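Putative Nitroreductase (Anabaena variabilis ATCC 29413, PDB 3EO7) binds flavin mononucleotide and is probably an FMN-dependent oxidoreductase of the nitroreductase family. Local coordinates at residues 79-85 with 96-100; 109-113 with 125-129. The contacts are given in a common frame with arbitrary orientation. Numbering follows the deposited sequence.

Contact 1 (79-85 with 96-100); sequences FRSYGLT and YLRAA. With FMN (flavin mononucleotide), chain B.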
ATOM      1  N   PHE A  79      14.901   7.055   0.044  1.00 16.43           N
ATOM      2  CA  PHE A  79      15.577   5.783  -0.250  1.00 16.45           C
ATOM      3  C   PHE A  79      14.926   4.582   0.429  1.00 17.98           C
ATOM      4  O   PHE A  79      14.782   3.503  -0.163  1.00 16.41           O
ATOM      5  CB  PHE A  79      17.054   5.856   0.095  1.00 17.45           C
ATOM      6  CG  PHE A  79      17.801   4.665  -0.388  1.00 18.67           C
ATOM      7  CD1 PHE A  79      17.993   4.480  -1.767  1.00 17.23           C
ATOM      8  CD2 PHE A  79      18.223   3.685   0.494  1.00 27.53           C
ATOM      9  CE1 PHE A  79      18.629   3.359  -2.245  1.00 23.08           C
ATOM     10  CE2 PHE A  79      18.878   2.552   0.019  1.00 33.25           C
ATOM     11  CZ  PHE A  79      19.067   2.389  -1.351  1.00 22.97           C
ATOM     12  N   ARG A  80      14.540   4.755   1.688  1.00 16.42           N
ATOM     13  CA  ARG A  80      13.932   3.672   2.433  1.00 17.31           C
ATOM     14  C   ARG A  80      12.504   3.463   1.929  1.00 19.64           C
ATOM     15  O   ARG A  80      11.950   2.394   2.107  1.00 20.78           O
ATOM     16  CB  ARG A  80      13.925   3.972   3.931  1.00 18.89           C
ATOM     17  CG  ARG A  80      15.313   4.061   4.613  1.00 22.86           C
ATOM     18  CD  ARG A  80      15.832   2.710   5.028  1.00 40.31           C
ATOM     19  NE  ARG A  80      17.205   2.795   5.552  1.00 41.65           N
ATOM     20  CZ  ARG A  80      18.314   2.364   4.933  1.00 45.85           C
ATOM     21  NH1 ARG A  80      18.288   1.772   3.738  1.00 44.49           N
ATOM     22  NH2 ARG A  80      19.490   2.505   5.545  1.00 45.52           N
ATOM     23  N   SER A  81      11.905   4.485   1.307  1.00 16.93           N
ATOM     24  CA  SER A  81      10.537   4.379   0.789  1.00 18.41           C
ATOM     25  C   SER A  81      10.449   3.668  -0.574  1.00 18.08           C
ATOM     26  O   SER A  81       9.578   2.826  -0.773  1.00 16.68           O
ATOM     27  CB  SER A  81       9.874   5.752   0.638  1.00 22.29           C
ATOM     28  OG  SER A  81       9.636   6.337   1.901  1.00 21.96           O
ATOM     29  N   TYR A  82      11.301   4.061  -1.518  1.00 15.99           N
ATOM     30  CA  TYR A  82      11.162   3.581  -2.901  1.00 17.46           C
ATOM     31  C   TYR A  82      12.479   3.441  -3.636  1.00 16.70           C
ATOM     32  O   TYR A  82      12.515   3.406  -4.870  1.00 17.73           O
ATOM     33  CB  TYR A  82      10.222   4.525  -3.638  1.00 15.86           C
ATOM     34  CG  TYR A  82       9.435   3.962  -4.794  1.00 16.11           C
ATOM     35  CD1 TYR A  82       8.815   2.712  -4.698  1.00 16.58           C
ATOM     36  CD2 TYR A  82       9.289   4.672  -5.975  1.00 17.21           C
ATOM     37  CE1 TYR A  82       8.047   2.193  -5.754  1.00 17.73           C
ATOM     38  CE2 TYR A  82       8.538   4.169  -7.023  1.00 15.38           C
ATOM     39  CZ  TYR A  82       7.913   2.913  -6.912  1.00 16.27           C
ATOM     40  OH  TYR A  82       7.152   2.410  -7.962  1.00 17.10           O
ATOM     41  N   GLY A  83      13.550   3.264  -2.876  1.00 16.34           N
ATOM     42  CA  GLY A  83      14.859   3.125  -3.460  1.00 15.77           C
ATOM     43  C   GLY A  83      15.048   1.749  -4.046  1.00 15.21           C
ATOM     44  O   GLY A  83      14.314   0.807  -3.704  1.00 15.40           O
ATOM     45  N   LEU A  84      16.052   1.635  -4.908  1.00 15.38           N
ATOM     46  CA  LEU A  84      16.441   0.325  -5.465  1.00 15.24           C
ATOM     47  C   LEU A  84      17.220  -0.470  -4.425  1.00 18.89           C
ATOM     48  O   LEU A  84      18.183   0.051  -3.884  1.00 18.60           O
ATOM     49  CB  LEU A  84      17.248   0.527  -6.728  1.00 15.48           C
ATOM     50  CG  LEU A  84      16.596   1.292  -7.850  1.00 16.57           C
ATOM     51  CD1 LEU A  84      17.546   1.180  -9.095  1.00 20.26           C
ATOM     52  CD2 LEU A  84      15.142   0.820  -8.135  1.00 18.49           C
ATOM     53  N   THR A  85      16.786  -1.700  -4.105  1.00 14.26           N
ATOM     54  CA  THR A  85      17.471  -2.498  -3.075  1.00 16.51           C
ATOM     55  C   THR A  85      18.004  -3.860  -3.543  1.00 18.80           C
ATOM     56  O   THR A  85      18.676  -4.554  -2.771  1.00 18.44           O
ATOM     57  CB  THR A  85      16.581  -2.642  -1.828  1.00 17.66           C
ATOM     58  OG1 THR A  85      15.468  -3.484  -2.124  1.00 17.20           O
ATOM     59  CG2 THR A  85      16.136  -1.290  -1.341  1.00 15.20           C
ATOM     60  N   TYR A  96      15.300  -4.021 -11.503  1.00 20.88           N
ATOM     61  CA  TYR A  96      15.758  -3.524 -10.222  1.00 18.86           C
ATOM     62  C   TYR A  96      14.593  -3.613  -9.271  1.00 21.17           C
ATOM     63  O   TYR A  96      13.550  -2.996  -9.511  1.00 24.67           O
ATOM     64  CB  TYR A  96      16.197  -2.094 -10.338  1.00 19.85           C
ATOM     65  CG  TYR A  96      17.426  -2.003 -11.153  1.00 23.11           C
ATOM     66  CD1 TYR A  96      18.652  -2.306 -10.587  1.00 24.14           C
ATOM     67  CD2 TYR A  96      17.369  -1.684 -12.503  1.00 27.86           C
ATOM     68  CE1 TYR A  96      19.810  -2.263 -11.333  1.00 31.21           C
ATOM     69  CE2 TYR A  96      18.540  -1.641 -13.271  1.00 29.56           C
ATOM     70  CZ  TYR A  96      19.744  -1.921 -12.665  1.00 30.34           C
ATOM     71  OH  TYR A  96      20.918  -1.895 -13.377  1.00 36.39           O
ATOM     72  N   LEU A  97      14.794  -4.359  -8.186  1.00 17.28           N
ATOM     73  CA  LEU A  97      13.814  -4.483  -7.149  1.00 17.07           C
ATOM     74  C   LEU A  97      13.987  -3.326  -6.180  1.00 16.61           C
ATOM     75  O   LEU A  97      15.069  -2.731  -6.060  1.00 16.52           O
ATOM     76  CB  LEU A  97      13.954  -5.819  -6.425  1.00 18.01           C
ATOM     77  CG  LEU A  97      13.967  -7.072  -7.307  1.00 16.35           C
ATOM     78  CD1 LEU A  97      14.051  -8.300  -6.397  1.00 22.08           C
ATOM     79  CD2 LEU A  97      12.766  -7.182  -8.235  1.00 16.85           C
ATOM     80  N   ARG A  98      12.897  -3.014  -5.512  1.00 14.56           N
ATOM     81  CA  ARG A  98      12.817  -1.817  -4.699  1.00 15.24           C
ATOM     82  C   ARG A  98      12.384  -2.047  -3.276  1.00 14.87           C
ATOM     83  O   ARG A  98      11.988  -3.146  -2.870  1.00 15.37           O
ATOM     84  CB  ARG A  98      11.831  -0.827  -5.368  1.00 15.72           C
ATOM     85  CG  ARG A  98      12.033  -0.654  -6.875  1.00 16.83           C
ATOM     86  CD  ARG A  98      11.273   0.526  -7.465  1.00 16.26           C
ATOM     87  NE  ARG A  98      11.398   0.462  -8.925  1.00 17.17           N
ATOM     88  CZ  ARG A  98      10.910   1.344  -9.774  1.00 20.12           C
ATOM     89  NH1 ARG A  98      10.313   2.432  -9.348  1.00 18.66           N
ATOM     90  NH2 ARG A  98      11.057   1.133 -11.078  1.00 20.44           N
ATOM     91  N   ALA A  99      12.444  -0.961  -2.508  1.00 14.10           N
ATOM     92  CA  ALA A  99      12.038  -0.974  -1.105  1.00 15.29           C
ATOM     93  C   ALA A  99      10.579  -1.403  -0.960  1.00 15.17           C
ATOM     94  O   ALA A  99      10.190  -1.981   0.058  1.00 15.75           O
ATOM     95  CB  ALA A  99      12.255   0.419  -0.459  1.00 15.34           C
ATOM     96  N   ALA A 100       9.743  -1.033  -1.928  1.00 16.19           N
ATOM     97  CA  ALA A 100       8.350  -1.436  -1.947  1.00 15.70           C
ATOM     98  C   ALA A 100       8.182  -2.607  -2.945  1.00 15.23           C
ATOM     99  O   ALA A 100       8.737  -2.549  -4.042  1.00 17.45           O
ATOM    100  CB  ALA A 100       7.449  -0.289  -2.402  1.00 15.61           C
TER
HETATM  101  N1  FMN B 700       4.529 -12.734  -5.614  1.00 13.36           N
HETATM  102  C2  FMN B 700       4.120 -13.993  -6.023  1.00 19.23           C
HETATM  103  O2  FMN B 700       4.921 -14.917  -6.115  1.00 17.54           O
HETATM  104  N3  FMN B 700       2.830 -14.283  -6.376  1.00 16.12           N
HETATM  105  C4  FMN B 700       1.854 -13.331  -6.387  1.00 17.03           C
HETATM  106  O4  FMN B 700       0.672 -13.693  -6.535  1.00 16.24           O
HETATM  107  C4A FMN B 700       2.218 -12.050  -5.978  1.00 14.89           C
HETATM  108  N5  FMN B 700       1.290 -11.027  -6.017  1.00 12.76           N
HETATM  109  C5A FMN B 700       1.636  -9.755  -5.518  1.00 13.33           C
HETATM  110  C6  FMN B 700       0.701  -8.730  -5.430  1.00 12.98           C
HETATM  111  C7  FMN B 700       1.046  -7.465  -4.958  1.00 13.46           C
HETATM  112  C7M FMN B 700      -0.036  -6.393  -4.759  1.00 13.11           C
HETATM  113  C8  FMN B 700       2.351  -7.208  -4.558  1.00 14.61           C
HETATM  114  C8M FMN B 700       2.743  -5.923  -3.859  1.00 10.86           C
HETATM  115  C9  FMN B 700       3.318  -8.229  -4.630  1.00 13.14           C
HETATM  116  C9A FMN B 700       2.957  -9.500  -5.108  1.00 13.07           C
HETATM  117  N10 FMN B 700       3.908 -10.511  -5.192  1.00 14.49           N
HETATM  118  C10 FMN B 700       3.547 -11.766  -5.602  1.00 14.61           C
HETATM  119  C1' FMN B 700       5.385 -10.227  -5.003  1.00 12.78           C
HETATM  120  C2' FMN B 700       6.023  -9.538  -6.192  1.00 14.98           C
HETATM  121  O2' FMN B 700       6.302 -10.510  -7.224  1.00 16.43           O
HETATM  122  C3' FMN B 700       7.292  -8.824  -5.735  1.00 13.02           C
HETATM  123  O3' FMN B 700       6.957  -7.740  -4.863  1.00 13.97           O
HETATM  124  C4' FMN B 700       8.190  -8.341  -6.890  1.00 13.75           C
HETATM  125  O4' FMN B 700       8.662  -9.466  -7.684  1.00 15.56           O
HETATM  126  C5' FMN B 700       9.366  -7.555  -6.345  1.00 11.88           C
HETATM  127  O5' FMN B 700      10.143  -8.312  -5.456  1.00 14.48           O
HETATM  128  P   FMN B 700      10.395  -7.859  -3.962  1.00 14.60           P
HETATM  129  O1P FMN B 700       9.049  -7.851  -3.245  1.00 14.99           O
HETATM  130  O2P FMN B 700      11.341  -8.912  -3.397  1.00 14.81           O
HETATM  131  O3P FMN B 700      11.025  -6.497  -3.941  1.00 13.91           O

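Contact 2 (109-113 with 125-129); sequences AEVYV and LYNYQ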
ATOM      1  N   ALA A 109       3.828   2.853  -9.369  1.00 16.36           N
ATOM      2  CA  ALA A 109       3.918   4.094  -8.593  1.00 14.53           C
ATOM      3  C   ALA A 109       5.101   4.975  -8.967  1.00 15.48           C
ATOM      4  O   ALA A 109       6.191   4.473  -9.290  1.00 16.51           O
ATOM      5  CB  ALA A 109       3.937   3.791  -7.066  1.00 15.08           C
ATOM      6  N   GLU A 110       4.849   6.289  -8.970  1.00 15.36           N
ATOM      7  CA  GLU A 110       5.879   7.303  -9.157  1.00 15.32           C
ATOM      8  C   GLU A 110       5.775   8.239  -7.963  1.00 16.98           C
ATOM      9  O   GLU A 110       4.666   8.577  -7.524  1.00 16.67           O
ATOM     10  CB  GLU A 110       5.691   8.143 -10.454  1.00 17.48           C
ATOM     11  CG  GLU A 110       6.266   7.479 -11.643  1.00 23.72           C
ATOM     12  CD  GLU A 110       7.773   7.432 -11.613  1.00 16.32           C
ATOM     13  OE1 GLU A 110       8.456   8.463 -11.314  1.00 21.74           O
ATOM     14  OE2 GLU A 110       8.300   6.363 -11.961  1.00 20.08           O
ATOM     15  N   VAL A 111       6.940   8.639  -7.461  1.00 13.60           N
ATOM     16  CA  VAL A 111       7.044   9.524  -6.324  1.00 14.66           C
ATOM     17  C   VAL A 111       7.494  10.898  -6.764  1.00 18.01           C
ATOM     18  O   VAL A 111       8.541  11.049  -7.413  1.00 16.44           O
ATOM     19  CB  VAL A 111       8.010   8.949  -5.266  1.00 14.64           C
ATOM     20  CG1 VAL A 111       8.293   9.989  -4.135  1.00 14.65           C
ATOM     21  CG2 VAL A 111       7.448   7.607  -4.689  1.00 15.48           C
ATOM     22  N   TYR A 112       6.711  11.897  -6.362  1.00 14.36           N
ATOM     23  CA  TYR A 112       7.052  13.284  -6.583  1.00 14.29           C
ATOM     24  C   TYR A 112       7.207  13.999  -5.252  1.00 16.76           C
ATOM     25  O   TYR A 112       6.579  13.628  -4.281  1.00 15.39           O
ATOM     26  CB  TYR A 112       5.947  13.987  -7.357  1.00 17.36           C
ATOM     27  CG  TYR A 112       5.761  13.443  -8.740  1.00 14.87           C
ATOM     28  CD1 TYR A 112       4.973  12.329  -8.962  1.00 15.35           C
ATOM     29  CD2 TYR A 112       6.389  14.040  -9.814  1.00 16.67           C
ATOM     30  CE1 TYR A 112       4.828  11.787 -10.235  1.00 17.87           C
ATOM     31  CE2 TYR A 112       6.262  13.521 -11.100  1.00 15.28           C
ATOM     32  CZ  TYR A 112       5.466  12.416 -11.311  1.00 15.34           C
ATOM     33  OH  TYR A 112       5.341  11.927 -12.585  1.00 16.13           O
ATOM     34  N   VAL A 113       8.045  15.029  -5.238  1.00 14.67           N
ATOM     35  CA  VAL A 113       8.135  15.921  -4.095  1.00 14.66           C
ATOM     36  C   VAL A 113       7.728  17.311  -4.575  1.00 16.86           C
ATOM     37  O   VAL A 113       8.222  17.813  -5.617  1.00 17.17           O
ATOM     38  CB  VAL A 113       9.549  15.987  -3.486  1.00 16.31           C
ATOM     39  CG1 VAL A 113       9.630  17.064  -2.408  1.00 16.12           C
ATOM     40  CG2 VAL A 113       9.974  14.625  -2.904  1.00 15.60           C
ATOM     41  N   LEU A 125       8.257  21.507  -8.479  1.00 16.45           N
ATOM     42  CA  LEU A 125       8.048  20.092  -8.685  1.00 14.20           C
ATOM     43  C   LEU A 125       9.318  19.304  -8.899  1.00 14.84           C
ATOM     44  O   LEU A 125      10.187  19.681  -9.679  1.00 14.61           O
ATOM     45  CB  LEU A 125       7.135  19.884  -9.907  1.00 16.51           C
ATOM     46  CG  LEU A 125       5.872  20.747  -9.916  1.00 19.09           C
ATOM     47  CD1 LEU A 125       5.171  20.589 -11.314  1.00 20.27           C
ATOM     48  CD2 LEU A 125       4.959  20.428  -8.720  1.00 19.68           C
ATOM     49  N   TYR A 126       9.408  18.194  -8.193  1.00 14.91           N
ATOM     50  CA  TYR A 126      10.540  17.279  -8.271  1.00 16.15           C
ATOM     51  C   TYR A 126      10.054  15.834  -8.481  1.00 17.87           C
ATOM     52  O   TYR A 126       9.111  15.384  -7.831  1.00 18.28           O
ATOM     53  CB  TYR A 126      11.347  17.295  -6.968  1.00 16.01           C
ATOM     54  CG  TYR A 126      11.906  18.645  -6.553  1.00 16.76           C
ATOM     55  CD1 TYR A 126      11.085  19.622  -5.981  1.00 15.83           C
ATOM     56  CD2 TYR A 126      13.252  18.921  -6.687  1.00 17.23           C
ATOM     57  CE1 TYR A 126      11.599  20.835  -5.583  1.00 18.25           C
ATOM     58  CE2 TYR A 126      13.774  20.125  -6.279  1.00 18.15           C
ATOM     59  CZ  TYR A 126      12.947  21.082  -5.744  1.00 18.14           C
ATOM     60  OH  TYR A 126      13.508  22.272  -5.385  1.00 18.61           O
ATOM     61  N   ASN A 127      10.696  15.121  -9.409  1.00 15.97           N
ATOM     62  CA  ASN A 127      10.423  13.715  -9.604  1.00 13.66           C
ATOM     63  C   ASN A 127      11.555  12.915  -8.947  1.00 15.36           C
ATOM     64  O   ASN A 127      12.741  13.203  -9.173  1.00 14.32           O
ATOM     65  CB  ASN A 127      10.334  13.364 -11.086  1.00 16.14           C
ATOM     66  CG  ASN A 127      10.128  11.883 -11.311  1.00 19.67           C
ATOM     67  OD1 ASN A 127      11.062  11.202 -11.695  1.00 18.68           O
ATOM     68  ND2 ASN A 127       8.926  11.363 -10.994  1.00 16.23           N
ATOM     69  N   TYR A 128      11.193  11.899  -8.195  1.00 16.19           N
ATOM     70  CA  TYR A 128      12.173  11.007  -7.577  1.00 15.69           C
ATOM     71  C   TYR A 128      12.672   9.957  -8.596  1.00 16.32           C
ATOM     72  O   TYR A 128      11.913   9.160  -9.110  1.00 15.47           O
ATOM     73  CB  TYR A 128      11.613  10.324  -6.304  1.00 15.97           C
ATOM     74  CG  TYR A 128      12.653   9.381  -5.710  1.00 13.93           C
ATOM     75  CD1 TYR A 128      13.882   9.875  -5.248  1.00 14.42           C
ATOM     76  CD2 TYR A 128      12.436   8.011  -5.666  1.00 16.21           C
ATOM     77  CE1 TYR A 128      14.881   9.011  -4.788  1.00 15.33           C
ATOM     78  CE2 TYR A 128      13.403   7.135  -5.152  1.00 17.66           C
ATOM     79  CZ  TYR A 128      14.623   7.639  -4.731  1.00 16.27           C
ATOM     80  OH  TYR A 128      15.538   6.752  -4.264  1.00 16.58           O
ATOM     81  N   GLN A 129      13.963   9.969  -8.844  1.00 15.85           N
ATOM     82  CA  GLN A 129      14.601   9.052  -9.784  1.00 17.45           C
ATOM     83  C   GLN A 129      15.241   7.895  -9.015  1.00 15.86           C
ATOM     84  O   GLN A 129      16.303   8.051  -8.419  1.00 16.18           O
ATOM     85  CB  GLN A 129      15.668   9.815 -10.551  1.00 18.47           C
ATOM     86  CG  GLN A 129      15.111  10.836 -11.497  1.00 18.26           C
ATOM     87  CD  GLN A 129      14.616  10.197 -12.768  1.00 29.39           C
ATOM     88  OE1 GLN A 129      15.332   9.399 -13.378  1.00 35.68           O
ATOM     89  NE2 GLN A 129      13.394  10.517 -13.170  1.00 22.24           N
TER
HETATM   90  O   HOH W   1       9.504   7.661  -8.591  1.00 15.30           O
HETATM   91  O   HOH W   2      10.919   8.365 -12.289  1.00 18.26           O

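Contact 1 (79-85 with 96-100)
With chi1 in the t well (-153°) the ring of Tyr-82 folds back from a CA-to-CB bond that points away, and so comes to lie beside Arg-98. The long side chain of Arg-98 is extended beyond its m chi1, and its CD sits over the ring face, a CH-pi contact 4.2 Å from the Tyr-82 ring centroid; the guanidinium goes on to hydrogen-bond Pro-39 O. Ala-100 CB meets the edge of the same ring. Here helix 66-82 runs into the two-stranded hairpin 84-90/93-98, whose open end is tied by two hydrogen bonds, from Thr-85 N to Leu-97 O and from Ala-99 N to Gly-83 O, both 2.8 Å. Leu-84, an mt rotamer, is long enough to bring CD1 within 3.8 Å of Tyr-96 CB and CD2 within 3.7 Å of Arg-98 CG. Small Ala-99 fits under the helix end, its CB 3.3 Å from Arg-80 O. Thr-85 OG1 is hydrogen-bonded to Arg-335, itself an FMN-binding residue, while Leu-97 CB approaches the phosphate at 3.9 Å from FMN O3P.

Contact 2 (109-113 with 125-129)
Tyr-112 lays its ring across the amide of Asn-127, whose ND2 sits over the ring face, 3.4 Å from Tyr-112 CE2. The two form a non-hydrogen-bonded pair of an antiparallel beta hairpin, where side chains on one face come close. The same amide donates almost linearly from Asn-127 ND2 to Glu-110 OE1 at 3.0 Å, so a short polar residue can serve both the aromatic face and the acid. One water lies 2.7 Å from Glu-110 OE1 and 2.9 Å from Asn-127 OD1; another spans Val-111 N (3.0 Å) and Tyr-128 O (2.9 Å), filling the gap where the strands, at 140°, spread apart. Beyond it the ladder is direct: Tyr-128 N to Val-111 O (2.9 Å), Val-113 N to Tyr-126 O (2.8 Å) and Tyr-126 N to Val-113 O (2.9 Å). On the face opposite Tyr-112 and Asn-127, beta-branched Val-113 packs its CB 4.1 Å from Tyr-126 CB. Glu-110 also makes a salt bridge to Arg-172. Within the seven-stranded antiparallel sheet, strand 162-169 flanks 109-115 and strand 134-139 flanks 124-129, while Val-111 and Tyr-128 rest against Leu-78 of helix 66-82.

The two contacts follow one another along the chain, with centres 13 Å apart, and helix 66-82 belongs to both neighbourhoods: its C-terminal end forms part of contact 1, and its side chains pack on the sheet of contact 2. Tyr-82 makes the most intimate join, its OH 2.6 Å from Ala-109 O in a probable hydrogen bond and its CD2 3.7 Å from Val-111 CG2, and Gly-83 CA packs on Tyr-128 OH as well. Contact 2 is wholly buried inside the large sheet and combines a backbone ladder, completed at its splayed end by water, with a buried polar cluster. Contact 1 is only partly buried, at the mouth of a separate two-stranded hairpin, and relies more on aliphatic and CH-pi packing; it alone reaches the FMN pocket, through Leu-97 and Arg-98.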